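Local coordinates for protein Exo-beta-1,3-galactanase (Bifidobacterium bifidum, PDB 5FLW) that probably hydrolyses beta-1,3-linked galactans from the chain end, as a family 43 glycoside hydrolase, at residues I194-F203 against I283-S291. Sequence-based numbering, arbitrary orientation.
Sequences IKKDGLYYWF and ISIADGVAS
I285 lays its CG2 over one face of the Y201 ring, a CH-pi contact with the methyl 3.6 Å from the ring centroid and 15° off the normal. The other branch of I285 runs on to CD1, which meets I194 CD1 tip to tip at 4.0 Å and also approaches F203 CZ. F203 brings the edge of its ring to A290, with CE2 3.7 Å from A290 CB, while I283 CD1 lies obliquely to the same ring. Beyond these residues V248 of strand 244-250 touches I194, F203 and I283, and F261 closes on I194, I283 and I285. The single direct hydrogen bond across the contact runs from G288 N to Y201 OH, 2.7 Å long with an N-H...O angle of 150°. With CG anti to its carbonyl carbon (chi1 -62°), Y201 carries its hydroxyl to the type I' turn A286-V289, where L199 CD2 packs on G288 CA at 3.5 Å. K196 slides past I285, with K196 CE 3.5 Å from I285 O; the K196 ammonium binds E259 and the carbonyl of S258, and a water lying near I285 O is only a weak, long partner of K196 NZ. Two beta hairpins, from neighbouring four-stranded blades of the five-bladed beta-propeller of family 43, thus join through an apolar interior, while one tyrosine hydroxyl, accepting a backbone N-H, ties strand 199-203 of one blade to the A286-V289 turn of the next.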
ATOM      1  N   ILE A 194      -7.732  -1.395  -7.472  1.00 15.79           N
ATOM      2  CA  ILE A 194      -8.197  -2.710  -7.901  1.00 15.46           C
ATOM      3  C   ILE A 194      -8.993  -2.519  -9.188  1.00 17.20           C
ATOM      4  O   ILE A 194      -9.315  -1.396  -9.596  1.00 17.31           O
ATOM      5  CB  ILE A 194      -9.034  -3.493  -6.840  1.00 16.75           C
ATOM      6  CG1 ILE A 194     -10.327  -2.750  -6.460  1.00 21.10           C
ATOM      7  CG2 ILE A 194      -8.205  -3.824  -5.597  1.00 17.40           C
ATOM      8  CD1 ILE A 194     -11.511  -3.033  -7.336  1.00 25.83           C
ATOM      9  N   LYS A 195      -9.277  -3.637  -9.839  1.00 19.51           N
ATOM     10  CA  LYS A 195     -10.068  -3.654 -11.065  1.00 17.84           C
ATOM     11  C   LYS A 195     -11.160  -4.713 -10.963  1.00 18.96           C
ATOM     12  O   LYS A 195     -10.912  -5.830 -10.505  1.00 20.79           O
ATOM     13  CB  LYS A 195      -9.184  -4.017 -12.276  1.00 18.17           C
ATOM     14  CG  LYS A 195      -9.735  -3.627 -13.670  1.00 20.91           C
ATOM     15  CD  LYS A 195      -8.861  -4.235 -14.758  1.00 19.01           C
ATOM     16  CE  LYS A 195      -9.235  -3.745 -16.130  1.00 20.77           C
ATOM     17  NZ  LYS A 195      -8.285  -4.152 -17.196  1.00 20.04           N
ATOM     18  N   LYS A 196     -12.371  -4.353 -11.388  1.00 21.46           N
ATOM     19  CA  LYS A 196     -13.476  -5.303 -11.418  1.00 24.08           C
ATOM     20  C   LYS A 196     -14.312  -5.053 -12.668  1.00 26.14           C
ATOM     21  O   LYS A 196     -14.832  -3.945 -12.862  1.00 23.73           O
ATOM     22  CB  LYS A 196     -14.359  -5.179 -10.172  1.00 21.72           C
ATOM     23  CG  LYS A 196     -15.483  -6.198 -10.132  1.00 21.72           C
ATOM     24  CD  LYS A 196     -16.494  -5.816  -9.066  1.00 23.23           C
ATOM     25  CE  LYS A 196     -17.757  -6.643  -9.142  1.00 24.33           C
ATOM     26  NZ  LYS A 196     -17.443  -8.093  -9.107  1.00 28.70           N
ATOM     27  N   ASP A 197     -14.451  -6.084 -13.501  1.00 22.73           N
ATOM     28  CA  ASP A 197     -15.316  -6.026 -14.685  1.00 27.64           C
ATOM     29  C   ASP A 197     -15.033  -4.783 -15.523  1.00 28.86           C
ATOM     30  O   ASP A 197     -15.939  -4.042 -15.919  1.00 25.55           O
ATOM     31  CB  ASP A 197     -16.792  -6.131 -14.312  1.00 25.05           C
ATOM     32  CG  ASP A 197     -17.691  -6.252 -15.533  1.00 45.66           C
ATOM     33  OD1 ASP A 197     -17.208  -6.731 -16.581  1.00 43.73           O
ATOM     34  OD2 ASP A 197     -18.902  -5.848 -15.426  1.00 37.48           O
ATOM     35  N   GLY A 198     -13.741  -4.549 -15.777  1.00 26.22           N
ATOM     36  CA  GLY A 198     -13.310  -3.476 -16.648  1.00 23.56           C
ATOM     37  C   GLY A 198     -13.228  -2.097 -16.018  1.00 26.64           C
ATOM     38  O   GLY A 198     -12.800  -1.160 -16.705  1.00 27.55           O
ATOM     39  N   LEU A 199     -13.621  -1.928 -14.750  1.00 21.70           N
ATOM     40  CA  LEU A 199     -13.606  -0.626 -14.086  1.00 21.01           C
ATOM     41  C   LEU A 199     -12.516  -0.632 -13.016  1.00 20.43           C
ATOM     42  O   LEU A 199     -12.451  -1.562 -12.204  1.00 20.59           O
ATOM     43  CB  LEU A 199     -14.951  -0.328 -13.422  1.00 21.96           C
ATOM     44  CG  LEU A 199     -15.179   1.105 -12.954  1.00 21.38           C
ATOM     45  CD1 LEU A 199     -15.351   2.013 -14.160  1.00 24.45           C
ATOM     46  CD2 LEU A 199     -16.370   1.203 -12.048  1.00 21.83           C
ATOM     47  N   TYR A 200     -11.670   0.406 -13.018  1.00 19.27           N
ATOM     48  CA  TYR A 200     -10.631   0.583 -12.000  1.00 17.70           C
ATOM     49  C   TYR A 200     -11.194   1.378 -10.828  1.00 18.98           C
ATOM     50  O   TYR A 200     -11.932   2.350 -11.019  1.00 20.97           O
ATOM     51  CB  TYR A 200      -9.442   1.353 -12.582  1.00 17.36           C
ATOM     52  CG  TYR A 200      -8.789   0.699 -13.786  1.00 18.64           C
ATOM     53  CD1 TYR A 200      -7.839  -0.306 -13.620  1.00 17.38           C
ATOM     54  CD2 TYR A 200      -9.129   1.087 -15.095  1.00 18.53           C
ATOM     55  CE1 TYR A 200      -7.239  -0.905 -14.715  1.00 19.35           C
ATOM     56  CE2 TYR A 200      -8.534   0.491 -16.198  1.00 20.05           C
ATOM     57  CZ  TYR A 200      -7.591  -0.512 -16.004  1.00 20.89           C
ATOM     58  OH  TYR A 200      -6.981  -1.114 -17.092  1.00 21.23           O
ATOM     59  N   TYR A 201     -10.855   0.954  -9.615  1.00 17.36           N
ATOM     60  CA  TYR A 201     -11.247   1.653  -8.396  1.00 18.05           C
ATOM     61  C   TYR A 201      -9.959   2.060  -7.688  1.00 17.36           C
ATOM     62  O   TYR A 201      -9.112   1.212  -7.418  1.00 17.08           O
ATOM     63  CB  TYR A 201     -12.090   0.767  -7.466  1.00 17.27           C
ATOM     64  CG  TYR A 201     -13.443   0.282  -8.025  1.00 21.88           C
ATOM     65  CD1 TYR A 201     -13.505  -0.626  -9.081  1.00 19.12           C
ATOM     66  CD2 TYR A 201     -14.648   0.697  -7.441  1.00 18.56           C
ATOM     67  CE1 TYR A 201     -14.737  -1.083  -9.579  1.00 23.55           C
ATOM     68  CE2 TYR A 201     -15.880   0.252  -7.921  1.00 19.81           C
ATOM     69  CZ  TYR A 201     -15.922  -0.637  -8.993  1.00 25.41           C
ATOM     70  OH  TYR A 201     -17.146  -1.099  -9.468  1.00 23.17           O
ATOM     71  N   TRP A 202      -9.825   3.357  -7.403  1.00 15.21           N
ATOM     72  CA  TRP A 202      -8.630   3.960  -6.825  1.00 15.69           C
ATOM     73  C   TRP A 202      -9.028   4.605  -5.501  1.00 22.77           C
ATOM     74  O   TRP A 202      -9.844   5.536  -5.481  1.00 16.90           O
ATOM     75  CB  TRP A 202      -8.114   5.016  -7.812  1.00 15.60           C
ATOM     76  CG  TRP A 202      -6.881   5.803  -7.465  1.00 16.39           C
ATOM     77  CD1 TRP A 202      -6.150   5.772  -6.301  1.00 17.89           C
ATOM     78  CD2 TRP A 202      -6.237   6.774  -8.314  1.00 15.25           C
ATOM     79  NE1 TRP A 202      -5.093   6.661  -6.379  1.00 18.54           N
ATOM     80  CE2 TRP A 202      -5.121   7.283  -7.604  1.00 18.32           C
ATOM     81  CE3 TRP A 202      -6.489   7.251  -9.612  1.00 17.30           C
ATOM     82  CZ2 TRP A 202      -4.272   8.265  -8.148  1.00 15.27           C
ATOM     83  CZ3 TRP A 202      -5.636   8.214 -10.158  1.00 18.21           C
ATOM     84  CH2 TRP A 202      -4.531   8.700  -9.427  1.00 17.58           C
ATOM     85  N   PHE A 203      -8.441   4.120  -4.401  1.00 16.12           N
ATOM     86  CA  PHE A 203      -8.714   4.602  -3.052  1.00 14.52           C
ATOM     87  C   PHE A 203      -7.524   5.404  -2.532  1.00 16.30           C
ATOM     88  O   PHE A 203      -6.373   5.124  -2.883  1.00 15.36           O
ATOM     89  CB  PHE A 203      -8.958   3.427  -2.091  1.00 13.80           C
ATOM     90  CG  PHE A 203     -10.072   2.510  -2.520  1.00 16.66           C
ATOM     91  CD1 PHE A 203      -9.875   1.560  -3.520  1.00 15.81           C
ATOM     92  CD2 PHE A 203     -11.324   2.592  -1.925  1.00 16.64           C
ATOM     93  CE1 PHE A 203     -10.931   0.711  -3.919  1.00 18.41           C
ATOM     94  CE2 PHE A 203     -12.377   1.739  -2.320  1.00 16.13           C
ATOM     95  CZ  PHE A 203     -12.168   0.805  -3.308  1.00 15.72           C
ATOM     96  N   ILE A 283     -14.841  -5.270   2.123  1.00 18.83           N
ATOM     97  CA  ILE A 283     -15.322  -4.060   1.467  1.00 18.98           C
ATOM     98  C   ILE A 283     -16.139  -4.481   0.251  1.00 19.09           C
ATOM     99  O   ILE A 283     -15.731  -5.374  -0.498  1.00 22.17           O
ATOM    100  CB  ILE A 283     -14.173  -3.079   1.135  1.00 17.58           C
ATOM    101  CG1 ILE A 283     -14.723  -1.737   0.616  1.00 19.40           C
ATOM    102  CG2 ILE A 283     -13.197  -3.683   0.148  1.00 16.90           C
ATOM    103  CD1 ILE A 283     -13.696  -0.631   0.477  1.00 18.37           C
ATOM    104  N   SER A 284     -17.322  -3.897   0.103  1.00 19.98           N
ATOM    105  CA  SER A 284     -18.218  -4.247  -0.988  1.00 21.34           C
ATOM    106  C   SER A 284     -17.930  -3.356  -2.201  1.00 23.80           C
ATOM    107  O   SER A 284     -17.841  -2.126  -2.075  1.00 24.44           O
ATOM    108  CB  SER A 284     -19.668  -4.130  -0.521  1.00 24.90           C
ATOM    109  OG  SER A 284     -20.501  -3.870  -1.624  1.00 38.84           O
ATOM    110  N   ILE A 285     -17.763  -3.984  -3.372  1.00 22.17           N
ATOM    111  CA  ILE A 285     -17.384  -3.301  -4.611  1.00 22.46           C
ATOM    112  C   ILE A 285     -18.213  -3.871  -5.752  1.00 24.01           C
ATOM    113  O   ILE A 285     -18.106  -5.063  -6.058  1.00 25.55           O
ATOM    114  CB  ILE A 285     -15.874  -3.449  -4.894  1.00 21.56           C
ATOM    115  CG1 ILE A 285     -15.060  -2.842  -3.732  1.00 20.13           C
ATOM    116  CG2 ILE A 285     -15.504  -2.901  -6.268  1.00 22.15           C
ATOM    117  CD1 ILE A 285     -13.604  -2.875  -3.942  1.00 21.78           C
ATOM    118  N   ALA A 286     -19.060  -3.036  -6.357  1.00 24.92           N
ATOM    119  CA  ALA A 286     -19.937  -3.470  -7.439  1.00 27.76           C
ATOM    120  C   ALA A 286     -20.481  -2.242  -8.154  1.00 36.16           C
ATOM    121  O   ALA A 286     -20.885  -1.274  -7.491  1.00 28.44           O
ATOM    122  CB  ALA A 286     -21.087  -4.330  -6.891  1.00 30.31           C
ATOM    123  N   ASP A 287     -20.439  -2.262  -9.500  1.00 30.07           N
ATOM    124  CA  ASP A 287     -21.108  -1.264 -10.356  1.00 29.35           C
ATOM    125  C   ASP A 287     -20.679   0.173 -10.055  1.00 28.62           C
ATOM    126  O   ASP A 287     -21.499   1.089 -10.028  1.00 30.61           O
ATOM    127  CB  ASP A 287     -22.638  -1.398 -10.324  1.00 32.66           C
ATOM    128  CG  ASP A 287     -23.099  -2.829 -10.502  1.00 34.52           C
ATOM    129  OD1 ASP A 287     -22.689  -3.460 -11.505  1.00 53.99           O
ATOM    130  OD2 ASP A 287     -23.863  -3.321  -9.642  1.00 55.57           O
ATOM    131  N   GLY A 288     -19.383   0.373  -9.825  1.00 28.34           N
ATOM    132  CA  GLY A 288     -18.868   1.703  -9.587  1.00 26.62           C
ATOM    133  C   GLY A 288     -19.044   2.201  -8.180  1.00 25.71           C
ATOM    134  O   GLY A 288     -18.672   3.349  -7.891  1.00 27.07           O
ATOM    135  N   VAL A 289     -19.574   1.377  -7.288  1.00 25.49           N
ATOM    136  CA  VAL A 289     -19.819   1.777  -5.915  1.00 24.81           C
ATOM    137  C   VAL A 289     -18.944   0.927  -5.000  1.00 26.53           C
ATOM    138  O   VAL A 289     -18.913  -0.303  -5.124  1.00 24.94           O
ATOM    139  CB  VAL A 289     -21.306   1.660  -5.547  1.00 25.94           C
ATOM    140  CG1 VAL A 289     -21.505   2.051  -4.090  1.00 28.42           C
ATOM    141  CG2 VAL A 289     -22.105   2.537  -6.451  1.00 27.56           C
ATOM    142  N   ALA A 290     -18.219   1.585  -4.104  1.00 22.40           N
ATOM    143  CA  ALA A 290     -17.433   0.921  -3.074  1.00 21.48           C
ATOM    144  C   ALA A 290     -17.994   1.315  -1.709  1.00 20.96           C
ATOM    145  O   ALA A 290     -18.304   2.490  -1.476  1.00 21.63           O
ATOM    146  CB  ALA A 290     -15.946   1.306  -3.157  1.00 20.45           C
ATOM    147  N   SER A 291     -18.135   0.340  -0.807  1.00 20.63           N
ATOM    148  CA  SER A 291     -18.822   0.608   0.452  1.00 24.22           C
ATOM    149  C   SER A 291     -18.219  -0.187   1.605  1.00 19.75           C
ATOM    150  O   SER A 291     -18.080  -1.413   1.532  1.00 22.78           O
ATOM    151  CB  SER A 291     -20.326   0.304   0.320  1.00 24.01           C
ATOM    152  OG  SER A 291     -20.899   0.273   1.603  1.00 31.66           O
TER
HETATM  153  O   HOH W   1     -18.352  -7.704  -5.763  1.00 35.88           O